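Local atomic coordinates of Lin0012 protein (PDB entry 3K17), a protein that probably phosphorylates phosphomevalonate at the expense of ATP, as a GHMP-family kinase of the mevalonate route to isoprenoids. Residues A148-L153 and K190-F195. Residues are numbered along the deposited sequence; the frame is centred on the assembly and turned at random.
Sequences AALSHL and KSLEWF
A single methyl of Leu-150 carries this small apolar contact. Leu-150 CD1 meets Leu-192 CD1 at 3.6 Å and lies 4.3 Å from Phe-195 CB, so one branch reaches two residues of the short helix 192-197. The two leucine side chains run past one another in opposite directions. With CG anti to its backbone N (chi1 179°), Leu-192 brings the end of its side chain, CD1, to Leu-150, although its CB does not point at helix 141-156. The Phe-195 ring receives the same Leu-150 methyl obliquely. Leucines suit this place because they offer methyls and no polar group to bury; the phenyl ring of Phe-195 adds a broad hydrocarbon surface, which Leu-187 of helix 180-187 also touches. Ile-84 of helix 76-91 touches both leucines.

Two further interactions, one polar and one with a ring, shape 190-195 itself. Trp-194 N donates to the N-cap Ser-191 OG at 3.0 Å, a moderately bent bond (N-H...O 150°) that satisfies a first-turn amide with a short hydroxyl side chain. Lys-190 CD lies 3.5 Å above the centre of the Trp-194 ring.

With no hydrogen bond between the segments, helix 192-197 packs on helix 141-156 here through dispersion and burial of hydrocarbon.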
ATOM      1  N   ALA A 148      18.100 -27.614  10.615  1.00 14.43           N
ATOM      2  CA  ALA A 148      17.803 -27.633   9.189  1.00 13.68           C
ATOM      3  C   ALA A 148      16.327 -27.899   8.903  1.00 14.77           C
ATOM      4  O   ALA A 148      15.744 -27.303   7.983  1.00 14.58           O
ATOM      5  CB  ALA A 148      18.673 -28.681   8.493  1.00 12.30           C
ATOM      6  N   ALA A 149      15.723 -28.789   9.685  1.00 15.34           N
ATOM      7  CA  ALA A 149      14.315 -29.132   9.512  1.00 16.63           C
ATOM      8  C   ALA A 149      13.382 -27.973   9.883  1.00 18.23           C
ATOM      9  O   ALA A 149      12.417 -27.693   9.164  1.00 17.69           O
ATOM     10  CB  ALA A 149      13.968 -30.367  10.344  1.00 19.49           C
ATOM     11  N   LEU A 150      13.654 -27.318  11.009  1.00 16.59           N
ATOM     12  CA  LEU A 150      12.836 -26.181  11.433  1.00 17.79           C
ATOM     13  C   LEU A 150      12.942 -25.086  10.379  1.00 16.59           C
ATOM     14  O   LEU A 150      11.945 -24.491   9.989  1.00 16.76           O
ATOM     15  CB  LEU A 150      13.321 -25.619  12.771  1.00 16.44           C
ATOM     16  CG  LEU A 150      13.025 -26.418  14.043  1.00 19.89           C
ATOM     17  CD1 LEU A 150      13.612 -25.710  15.257  1.00 18.66           C
ATOM     18  CD2 LEU A 150      11.518 -26.569  14.199  1.00 19.53           C
ATOM     19  N   SER A 151      14.165 -24.822   9.932  1.00 16.60           N
ATOM     20  CA  SER A 151      14.410 -23.794   8.925  1.00 16.19           C
ATOM     21  C   SER A 151      13.603 -24.063   7.661  1.00 15.63           C
ATOM     22  O   SER A 151      12.829 -23.219   7.208  1.00 15.64           O
ATOM     23  CB  SER A 151      15.903 -23.747   8.567  1.00 15.77           C
ATOM     24  OG  SER A 151      16.171 -22.769   7.567  1.00 14.17           O
ATOM     25  N   HIS A 152      13.785 -25.254   7.106  1.00 15.31           N
ATOM     26  CA  HIS A 152      13.126 -25.633   5.871  1.00 14.45           C
ATOM     27  C   HIS A 152      11.603 -25.717   5.942  1.00 15.14           C
ATOM     28  O   HIS A 152      10.922 -25.325   4.997  1.00 12.69           O
ATOM     29  CB  HIS A 152      13.704 -26.960   5.367  1.00 13.62           C
ATOM     30  CG  HIS A 152      13.376 -27.259   3.936  1.00 16.62           C
ATOM     31  ND1 HIS A 152      12.169 -27.799   3.543  1.00 15.82           N
ATOM     32  CD2 HIS A 152      14.094 -27.075   2.802  1.00 15.61           C
ATOM     33  CE1 HIS A 152      12.159 -27.938   2.227  1.00 15.36           C
ATOM     34  NE2 HIS A 152      13.314 -27.504   1.754  1.00 15.21           N
ATOM     35  N   LEU A 153      11.060 -26.202   7.051  1.00 15.83           N
ATOM     36  CA  LEU A 153       9.612 -26.325   7.139  1.00 18.72           C
ATOM     37  C   LEU A 153       8.890 -24.976   7.212  1.00 18.89           C
ATOM     38  O   LEU A 153       7.843 -24.812   6.596  1.00 19.74           O
ATOM     39  CB  LEU A 153       9.216 -27.235   8.311  1.00 19.68           C
ATOM     40  CG  LEU A 153       9.112 -26.764   9.756  1.00 24.94           C
ATOM     41  CD1 LEU A 153       7.835 -25.950   9.944  1.00 25.06           C
ATOM     42  CD2 LEU A 153       9.084 -27.997  10.673  1.00 25.32           C
ATOM     43  N   LYS A 190       7.915 -22.028  22.469  1.00 24.61           N
ATOM     44  CA  LYS A 190       9.133 -22.684  22.953  1.00 24.03           C
ATOM     45  C   LYS A 190      10.358 -22.058  22.304  1.00 24.45           C
ATOM     46  O   LYS A 190      10.300 -21.643  21.153  1.00 23.43           O
ATOM     47  CB  LYS A 190       9.107 -24.185  22.636  1.00 23.56           C
ATOM     48  CG  LYS A 190       8.066 -24.980  23.422  1.00 23.81           C
ATOM     49  CD  LYS A 190       8.444 -25.044  24.901  1.00 25.92           C
ATOM     50  CE  LYS A 190       7.469 -25.897  25.707  1.00 24.72           C
ATOM     51  NZ  LYS A 190       7.851 -25.953  27.152  1.00 25.24           N
ATOM     52  N   SER A 191      11.464 -21.983  23.036  1.00 24.40           N
ATOM     53  CA  SER A 191      12.677 -21.409  22.473  1.00 23.62           C
ATOM     54  C   SER A 191      13.342 -22.438  21.568  1.00 25.31           C
ATOM     55  O   SER A 191      13.020 -23.629  21.615  1.00 23.90           O
ATOM     56  CB  SER A 191      13.663 -21.008  23.571  1.00 24.10           C
ATOM     57  OG  SER A 191      14.342 -22.147  24.087  1.00 23.90           O
ATOM     58  N   LEU A 192      14.265 -21.968  20.739  1.00 23.53           N
ATOM     59  CA  LEU A 192      14.997 -22.839  19.842  1.00 24.58           C
ATOM     60  C   LEU A 192      15.865 -23.783  20.691  1.00 25.32           C
ATOM     61  O   LEU A 192      16.041 -24.958  20.359  1.00 24.32           O
ATOM     62  CB  LEU A 192      15.877 -21.994  18.920  1.00 23.65           C
ATOM     63  CG  LEU A 192      16.743 -22.747  17.914  1.00 23.99           C
ATOM     64  CD1 LEU A 192      15.851 -23.553  16.988  1.00 23.88           C
ATOM     65  CD2 LEU A 192      17.595 -21.758  17.135  1.00 20.88           C
ATOM     66  N   GLU A 193      16.396 -23.263  21.794  1.00 27.06           N
ATOM     67  CA  GLU A 193      17.242 -24.065  22.678  1.00 28.65           C
ATOM     68  C   GLU A 193      16.464 -25.244  23.246  1.00 26.47           C
ATOM     69  O   GLU A 193      17.010 -26.330  23.419  1.00 27.54           O
ATOM     70  CB  GLU A 193      17.790 -23.212  23.826  1.00 32.35           C
ATOM     71  CG  GLU A 193      18.713 -23.987  24.765  1.00 39.41           C
ATOM     72  CD  GLU A 193      19.284 -23.126  25.881  1.00 43.89           C
ATOM     73  OE1 GLU A 193      18.496 -22.409  26.534  1.00 43.36           O
ATOM     74  OE2 GLU A 193      20.518 -23.172  26.108  1.00 45.08           O
ATOM     75  N   TRP A 194      15.186 -25.022  23.530  1.00 24.69           N
ATOM     76  CA  TRP A 194      14.327 -26.067  24.065  1.00 24.60           C
ATOM     77  C   TRP A 194      14.099 -27.140  23.002  1.00 25.32           C
ATOM     78  O   TRP A 194      14.051 -28.334  23.304  1.00 25.29           O
ATOM     79  CB  TRP A 194      12.980 -25.476  24.494  1.00 25.53           C
ATOM     80  CG  TRP A 194      12.041 -26.482  25.082  1.00 24.22           C
ATOM     81  CD1 TRP A 194      11.949 -26.858  26.393  1.00 26.75           C
ATOM     82  CD2 TRP A 194      11.104 -27.291  24.367  1.00 25.22           C
ATOM     83  NE1 TRP A 194      11.009 -27.856  26.539  1.00 24.38           N
ATOM     84  CE2 TRP A 194      10.476 -28.140  25.309  1.00 25.28           C
ATOM     85  CE3 TRP A 194      10.732 -27.383  23.018  1.00 24.43           C
ATOM     86  CZ2 TRP A 194       9.499 -29.068  24.944  1.00 25.25           C
ATOM     87  CZ3 TRP A 194       9.759 -28.310  22.654  1.00 24.16           C
ATOM     88  CH2 TRP A 194       9.154 -29.138  23.616  1.00 24.38           C
ATOM     89  N   PHE A 195      13.950 -26.707  21.755  1.00 22.73           N
ATOM     90  CA  PHE A 195      13.726 -27.631  20.645  1.00 22.47           C
ATOM     91  C   PHE A 195      14.924 -28.546  20.422  1.00 22.45           C
ATOM     92  O   PHE A 195      14.761 -29.717  20.081  1.00 21.93           O
ATOM     93  CB  PHE A 195      13.447 -26.851  19.349  1.00 21.87           C
ATOM     94  CG  PHE A 195      11.992 -26.555  19.109  1.00 21.28           C
ATOM     95  CD1 PHE A 195      11.094 -27.590  18.859  1.00 20.22           C
ATOM     96  CD2 PHE A 195      11.528 -25.242  19.084  1.00 21.45           C
ATOM     97  CE1 PHE A 195       9.753 -27.326  18.580  1.00 20.78           C
ATOM     98  CE2 PHE A 195      10.183 -24.959  18.805  1.00 22.14           C
ATOM     99  CZ  PHE A 195       9.293 -26.001  18.550  1.00 21.97           C
TER